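Local coordinates for protein 3-phosphoshikimate 1-carboxyvinyltransferase (PDB 7M0O) that probably transfers the enolpyruvyl group of phosphoenolpyruvate to shikimate 3-phosphate, the sixth of seven steps in making chorismate, at residues Val369-Leu377 with Phe397-Arg405; Ser227-Leu235 with Asp295-Phe306. All coordinates share one frame; numbering follows the deposited sequence.

Both contacts lie among the closely bundled helices of one of the two domains of the EPSP synthase fold, with their centres about 11 Å apart. Contact 2 comes first along the chain, pairing helix 223-235 with helix 297-303; contact 1 follows, pairing helix 366-375 with helix 397-406. Within each pair the helices run nearly parallel. Helix 366-375 joins the two contacts: S371 packs on P298 and T299, and T375 OG1 lies 2.7 Å from A302 O, a probable hydrogen bond. R367, a residue just before contact 1 that is predicted to bind phosphoenolpyruvate, hydrogen-bonds to Y228 OH of contact 2, which is consistent with the bundle bordering the substrate site.

Contact 1 (Val369-Leu377 with Phe397-Arg405); sequences VMSFAVTGL and FHEAFAELR
M370 lies across the F397 ring in a Met-aromatic contact between near-parallel helices of the EPSP synthase fold, whose segments 369-375 and 397-405 cross at -18°. The side chain leaves its helix with CG beside the backbone N (chi1 -71°), which carries it over the ring. M370 CB comes first, 3.9 Å from F397 CZ at the far end of the ring. CG sits almost exactly above the middle, 3.5 Å from the F397 centroid in a CH-pi contact. SD moves on toward the root of the phenylalanine, 3.5 Å from F397 CD1. The turn about CG-SD (chi3 -74°) takes CE off the ring to Y228, 3.8 Å from its CE2. The other face of F397 carries F401 CB, while A373 CB meets the rim in the ring plane, 3.9 Å from F397 CZ; together they leave this phenyl little freedom to shift. The same A373 methyl lies over a face of the F401 ring, joining the two aromatic residues. F401 CE2 approaches the backbone, 3.4 Å from A373 O, and its CZ reaches V374 CG2. At the partly exposed end, the L377 and R405 side chains run alongside in opposite senses, L377 CD2 3.5 Å from R405 CG.

Contact 2 (Ser227-Leu235 with Asp295-Phe306); sequences SYFFAAAAL and DTMPTLAAIAPF
S227 and T299 meet through their hydroxyls, S227 OG to T299 OG1 3.0 Å, in a buried helix pair within the EPSP synthase fold whose segments 227-235 and 297-303 cross at -23°. With OG1 beside its own backbone N (chi1 -46°), T299 presents the oxygen to S227 and Y228 and leaves CG2 to pack on A231 CB at 3.7 Å. T299 OG1 also comes within 3.2 Å of Y228 CE1, the tyrosine lying roughly perpendicular to the threonine, and S227 OG rests over the centre of the Y228 ring, 3.7 Å above its plane. An ordered water links the polar end: it hydrogen-bonds to Y228 OH (2.7 Å) and T299 OG1 and donates to D295 O. It thus holds the backbone of D295, the predicted proton acceptor, to both helices. Farther out, S227 OG also bonds to S224 O, and the Y228 hydroxyl to NH1 of R367, a residue predicted to bind phosphoenolpyruvate. A phenylalanine in place of Y228 would probably leave that water without one of its three partners and R367 NH1 without this hydroxyl. Toward the other end the contact becomes apolar. I303 CG2 meets A231 CB at 4.2 Å and also lies against L235. Beyond it, L235 CD1 reaches F306 CD2 at 3.6 Å, while I303 CA lies at the edge of the F306 ring, in its plane.

Contact 1 (Val369-Leu377 with Phe397-Arg405)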
# COMPACT_ATOMS: atom_id res chain seq x y z
N VAL A 369 9.34 -11.10 10.68
CA VAL A 369 8.49 -12.12 11.29
C VAL A 369 7.75 -12.92 10.21
O VAL A 369 7.73 -14.16 10.24
CB VAL A 369 7.50 -11.49 12.29
CG1 VAL A 369 6.48 -12.54 12.76
CG2 VAL A 369 8.27 -10.93 13.47
N MET A 370 7.14 -12.22 9.25
CA MET A 370 6.35 -12.94 8.26
C MET A 370 7.24 -13.83 7.39
O MET A 370 6.86 -14.94 7.02
CB MET A 370 5.54 -11.96 7.42
CG MET A 370 4.40 -11.33 8.23
SD MET A 370 3.22 -10.33 7.30
CE MET A 370 4.16 -8.86 7.00
N SER A 371 8.45 -13.35 7.06
CA SER A 371 9.34 -14.15 6.22
C SER A 371 9.78 -15.43 6.91
O SER A 371 9.69 -16.51 6.31
CB SER A 371 10.56 -13.33 5.80
OG SER A 371 10.19 -12.27 4.96
N PHE A 372 10.24 -15.35 8.17
CA PHE A 372 10.74 -16.54 8.83
C PHE A 372 9.62 -17.45 9.33
O PHE A 372 9.89 -18.63 9.62
CB PHE A 372 11.70 -16.16 9.98
CG PHE A 372 13.04 -15.70 9.47
CD1 PHE A 372 13.99 -16.63 9.06
CD2 PHE A 372 13.32 -14.36 9.35
CE1 PHE A 372 15.21 -16.21 8.55
CE2 PHE A 372 14.54 -13.92 8.84
CZ PHE A 372 15.49 -14.85 8.44
N ALA A 373 8.38 -16.97 9.35
CA ALA A 373 7.26 -17.88 9.49
C ALA A 373 7.24 -18.91 8.36
O ALA A 373 6.90 -20.07 8.58
CB ALA A 373 5.94 -17.10 9.53
N VAL A 374 7.59 -18.48 7.13
CA VAL A 374 7.62 -19.45 6.04
C VAL A 374 8.69 -20.51 6.30
O VAL A 374 8.49 -21.70 6.04
CB VAL A 374 7.83 -18.74 4.69
CG1 VAL A 374 7.78 -19.77 3.58
CG2 VAL A 374 6.79 -17.66 4.46
N THR A 375 9.86 -20.08 6.79
CA THR A 375 10.92 -21.03 7.13
C THR A 375 10.41 -22.09 8.10
O THR A 375 10.82 -23.25 8.03
CB THR A 375 12.11 -20.30 7.75
OG1 THR A 375 12.47 -19.18 6.94
CG2 THR A 375 13.29 -21.23 7.89
N GLY A 376 9.53 -21.69 9.02
CA GLY A 376 9.00 -22.60 10.03
C GLY A 376 8.11 -23.73 9.50
O GLY A 376 7.84 -24.67 10.24
N LEU A 377 7.62 -23.63 8.25
CA LEU A 377 6.96 -24.77 7.62
C LEU A 377 7.86 -26.00 7.56
O LEU A 377 7.37 -27.14 7.62
CB LEU A 377 6.53 -24.40 6.20
CG LEU A 377 5.46 -23.32 6.10
CD1 LEU A 377 5.15 -23.13 4.64
CD2 LEU A 377 4.20 -23.70 6.87
N PHE A 397 -2.35 -11.85 10.32
CA PHE A 397 -1.39 -12.69 9.60
C PHE A 397 -1.23 -14.07 10.23
O PHE A 397 -1.15 -15.08 9.53
CB PHE A 397 -0.01 -12.02 9.54
CG PHE A 397 1.08 -12.98 9.09
CD1 PHE A 397 1.26 -13.25 7.74
CD2 PHE A 397 1.86 -13.66 10.02
CE1 PHE A 397 2.27 -14.15 7.32
CE2 PHE A 397 2.83 -14.57 9.62
CZ PHE A 397 3.04 -14.81 8.26
N HIS A 398 -1.12 -14.12 11.56
CA HIS A 398 -0.84 -15.41 12.18
C HIS A 398 -2.01 -16.38 12.01
O HIS A 398 -1.78 -17.59 11.91
CB HIS A 398 -0.53 -15.23 13.66
CG HIS A 398 0.77 -14.53 13.91
ND1 HIS A 398 1.99 -15.10 13.62
CD2 HIS A 398 1.03 -13.30 14.41
CE1 HIS A 398 2.95 -14.25 13.95
NE2 HIS A 398 2.39 -13.16 14.43
N GLU A 399 -3.24 -15.86 11.96
CA GLU A 399 -4.40 -16.71 11.72
C GLU A 399 -4.40 -17.23 10.29
O GLU A 399 -4.55 -18.44 10.05
CB GLU A 399 -5.68 -15.93 12.00
CG GLU A 399 -5.77 -15.43 13.42
CD GLU A 399 -6.59 -14.15 13.56
OE1 GLU A 399 -7.31 -13.77 12.61
OE2 GLU A 399 -6.52 -13.54 14.64
N ALA A 400 -4.19 -16.33 9.32
CA ALA A 400 -4.17 -16.72 7.91
C ALA A 400 -3.07 -17.73 7.62
O ALA A 400 -3.28 -18.67 6.85
CB ALA A 400 -3.99 -15.49 7.03
N PHE A 401 -1.89 -17.53 8.20
CA PHE A 401 -0.79 -18.44 7.91
C PHE A 401 -1.02 -19.79 8.58
O PHE A 401 -0.69 -20.84 8.01
CB PHE A 401 0.55 -17.83 8.36
CG PHE A 401 1.74 -18.45 7.69
CD1 PHE A 401 2.05 -18.14 6.38
CD2 PHE A 401 2.55 -19.37 8.37
CE1 PHE A 401 3.15 -18.72 5.74
CE2 PHE A 401 3.64 -19.95 7.74
CZ PHE A 401 3.94 -19.63 6.43
N ALA A 402 -1.62 -19.79 9.77
CA ALA A 402 -2.00 -21.05 10.41
C ALA A 402 -2.95 -21.84 9.53
O ALA A 402 -2.84 -23.06 9.41
CB ALA A 402 -2.61 -20.77 11.78
N GLU A 403 -3.90 -21.14 8.88
CA GLU A 403 -4.85 -21.78 7.98
C GLU A 403 -4.15 -22.36 6.76
O GLU A 403 -4.48 -23.47 6.32
CB GLU A 403 -5.92 -20.78 7.57
CG GLU A 403 -7.02 -21.36 6.70
CD GLU A 403 -8.12 -20.35 6.38
OE1 GLU A 403 -7.82 -19.15 6.22
OE2 GLU A 403 -9.30 -20.76 6.30
N LEU A 404 -3.19 -21.62 6.20
CA LEU A 404 -2.40 -22.15 5.10
C LEU A 404 -1.67 -23.42 5.52
O LEU A 404 -1.64 -24.42 4.79
CB LEU A 404 -1.43 -21.08 4.59
CG LEU A 404 -0.47 -21.51 3.47
CD1 LEU A 404 -1.21 -21.74 2.19
CD2 LEU A 404 0.62 -20.48 3.28
N ARG A 405 -1.10 -23.41 6.73
CA ARG A 405 -0.36 -24.56 7.24
C ARG A 405 -1.23 -25.80 7.30
O ARG A 405 -0.81 -26.90 6.92
CB ARG A 405 0.18 -24.25 8.64
CG ARG A 405 1.28 -23.23 8.72
CD ARG A 405 1.82 -23.20 10.14
NE ARG A 405 1.98 -24.56 10.66
CZ ARG A 405 3.16 -25.17 10.78
NH1 ARG A 405 4.27 -24.53 10.43
NH2 ARG A 405 3.22 -26.40 11.26

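Contact 2 (Ser227-Leu235 with Asp295-Phe306)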
# COMPACT_ATOMS: atom_id res chain seq x y z
N SER A 227 3.34 -12.30 -0.88
CA SER A 227 4.61 -12.95 -1.19
C SER A 227 4.87 -14.11 -0.24
O SER A 227 5.43 -15.13 -0.66
CB SER A 227 5.78 -11.95 -1.14
OG SER A 227 6.17 -11.58 0.18
N TYR A 228 4.45 -13.99 1.03
CA TYR A 228 4.70 -15.06 1.99
C TYR A 228 3.89 -16.29 1.67
O TYR A 228 4.37 -17.42 1.86
CB TYR A 228 4.40 -14.58 3.42
CG TYR A 228 5.05 -13.25 3.67
CD1 TYR A 228 6.43 -13.16 3.83
CD2 TYR A 228 4.29 -12.08 3.69
CE1 TYR A 228 7.04 -11.93 4.02
CE2 TYR A 228 4.90 -10.85 3.88
CZ TYR A 228 6.26 -10.79 4.03
OH TYR A 228 6.86 -9.56 4.20
N PHE A 229 2.68 -16.11 1.14
CA PHE A 229 1.83 -17.26 0.84
C PHE A 229 2.27 -17.91 -0.47
O PHE A 229 2.34 -19.14 -0.56
CB PHE A 229 0.36 -16.81 0.84
CG PHE A 229 -0.11 -16.33 2.21
CD1 PHE A 229 -0.84 -17.16 3.04
CD2 PHE A 229 0.25 -15.08 2.68
CE1 PHE A 229 -1.23 -16.74 4.32
CE2 PHE A 229 -0.12 -14.66 3.94
CZ PHE A 229 -0.87 -15.49 4.77
N PHE A 230 2.68 -17.10 -1.45
CA PHE A 230 3.29 -17.62 -2.67
C PHE A 230 4.57 -18.41 -2.37
O PHE A 230 4.80 -19.48 -2.94
CB PHE A 230 3.60 -16.48 -3.64
CG PHE A 230 2.39 -15.85 -4.33
CD1 PHE A 230 1.31 -16.61 -4.75
CD2 PHE A 230 2.39 -14.50 -4.59
CE1 PHE A 230 0.23 -15.99 -5.41
CE2 PHE A 230 1.33 -13.88 -5.25
CZ PHE A 230 0.25 -14.63 -5.66
N ALA A 231 5.43 -17.88 -1.48
CA ALA A 231 6.67 -18.57 -1.12
C ALA A 231 6.42 -19.91 -0.44
O ALA A 231 7.12 -20.89 -0.71
CB ALA A 231 7.52 -17.68 -0.21
N ALA A 232 5.44 -19.95 0.47
CA ALA A 232 5.08 -21.21 1.12
C ALA A 232 4.71 -22.28 0.10
O ALA A 232 5.11 -23.45 0.22
CB ALA A 232 3.92 -20.97 2.10
N ALA A 233 3.98 -21.89 -0.95
CA ALA A 233 3.61 -22.86 -1.98
C ALA A 233 4.83 -23.32 -2.77
O ALA A 233 4.96 -24.50 -3.07
CB ALA A 233 2.55 -22.26 -2.91
N ALA A 234 5.72 -22.39 -3.13
CA ALA A 234 6.89 -22.76 -3.93
C ALA A 234 7.81 -23.72 -3.17
O ALA A 234 8.47 -24.58 -3.77
CB ALA A 234 7.66 -21.50 -4.32
N LEU A 235 7.80 -23.61 -1.85
CA LEU A 235 8.65 -24.42 -0.99
C LEU A 235 8.10 -25.82 -0.77
O LEU A 235 8.86 -26.72 -0.39
CB LEU A 235 8.80 -23.71 0.35
CG LEU A 235 9.59 -24.37 1.47
CD1 LEU A 235 11.04 -24.47 1.02
CD2 LEU A 235 9.42 -23.51 2.69
N ASP A 295 10.97 -5.01 -0.80
CA ASP A 295 10.22 -5.44 0.38
C ASP A 295 10.07 -6.97 0.45
O ASP A 295 9.75 -7.50 1.52
CB ASP A 295 8.84 -4.78 0.41
CG ASP A 295 8.91 -3.30 0.83
OD1 ASP A 295 9.95 -2.85 1.34
OD2 ASP A 295 7.91 -2.57 0.65
N THR A 296 10.27 -7.68 -0.67
CA THR A 296 10.22 -9.14 -0.70
C THR A 296 11.60 -9.79 -0.64
O THR A 296 11.69 -11.03 -0.64
CB THR A 296 9.46 -9.66 -1.94
OG1 THR A 296 10.19 -9.40 -3.16
CG2 THR A 296 8.08 -9.06 -2.01
N MET A 297 12.67 -8.99 -0.53
CA MET A 297 13.98 -9.59 -0.28
C MET A 297 13.97 -10.52 0.93
O MET A 297 14.52 -11.63 0.81
CB MET A 297 15.04 -8.49 -0.12
CG MET A 297 16.43 -9.04 0.28
SD MET A 297 16.66 -9.42 2.03
CE MET A 297 16.57 -7.77 2.76
N PRO A 298 13.36 -10.19 2.07
CA PRO A 298 13.36 -11.15 3.19
C PRO A 298 12.57 -12.40 2.88
O PRO A 298 12.93 -13.47 3.38
CB PRO A 298 12.75 -10.35 4.36
CG PRO A 298 13.06 -8.87 3.99
CD PRO A 298 12.90 -8.85 2.49
N THR A 299 11.52 -12.29 2.06
CA THR A 299 10.75 -13.47 1.70
C THR A 299 11.62 -14.50 1.00
O THR A 299 11.51 -15.71 1.25
CB THR A 299 9.55 -13.07 0.83
OG1 THR A 299 8.91 -11.93 1.40
CG2 THR A 299 8.55 -14.22 0.75
N LEU A 300 12.49 -14.03 0.09
CA LEU A 300 13.42 -14.94 -0.58
C LEU A 300 14.51 -15.43 0.38
O LEU A 300 14.88 -16.61 0.35
CB LEU A 300 14.06 -14.26 -1.79
CG LEU A 300 15.09 -15.14 -2.52
CD1 LEU A 300 14.45 -16.45 -2.96
CD2 LEU A 300 15.72 -14.44 -3.73
N ALA A 301 15.05 -14.54 1.20
CA ALA A 301 16.10 -14.96 2.13
C ALA A 301 15.64 -16.11 3.02
O ALA A 301 16.43 -17.00 3.36
CB ALA A 301 16.54 -13.77 2.98
N ALA A 302 14.35 -16.13 3.38
CA ALA A 302 13.86 -17.11 4.33
C ALA A 302 13.60 -18.49 3.72
O ALA A 302 13.53 -19.46 4.48
CB ALA A 302 12.60 -16.57 5.02
N ILE A 303 13.45 -18.61 2.40
CA ILE A 303 13.34 -19.94 1.76
C ILE A 303 14.66 -20.40 1.16
O ILE A 303 14.78 -21.58 0.80
CB ILE A 303 12.22 -19.98 0.69
CG1 ILE A 303 12.53 -19.02 -0.47
CG2 ILE A 303 10.88 -19.66 1.33
CD1 ILE A 303 11.58 -19.16 -1.67
N ALA A 304 15.67 -19.52 1.09
CA ALA A 304 16.94 -19.91 0.50
C ALA A 304 17.66 -21.06 1.20
O ALA A 304 18.44 -21.75 0.52
CB ALA A 304 17.85 -18.67 0.42
N PRO A 305 17.48 -21.33 2.51
CA PRO A 305 18.17 -22.48 3.10
C PRO A 305 17.86 -23.80 2.42
O PRO A 305 18.65 -24.75 2.54
CB PRO A 305 17.69 -22.48 4.56
CG PRO A 305 17.41 -21.03 4.82
CD PRO A 305 16.87 -20.47 3.55
N PHE A 306 16.75 -23.87 1.69
CA PHE A 306 16.29 -25.10 1.05
C PHE A 306 16.60 -25.15 -0.45
O PHE A 306 16.21 -26.11 -1.11
CB PHE A 306 14.78 -25.25 1.28
CG PHE A 306 14.37 -24.95 2.69
CD1 PHE A 306 14.48 -25.91 3.68
CD2 PHE A 306 13.90 -23.69 3.03
CE1 PHE A 306 14.12 -25.63 4.98
CE2 PHE A 306 13.54 -23.41 4.34
CZ PHE A 306 13.66 -24.39 5.31
O HOH W 1 9.35 -9.72 3.05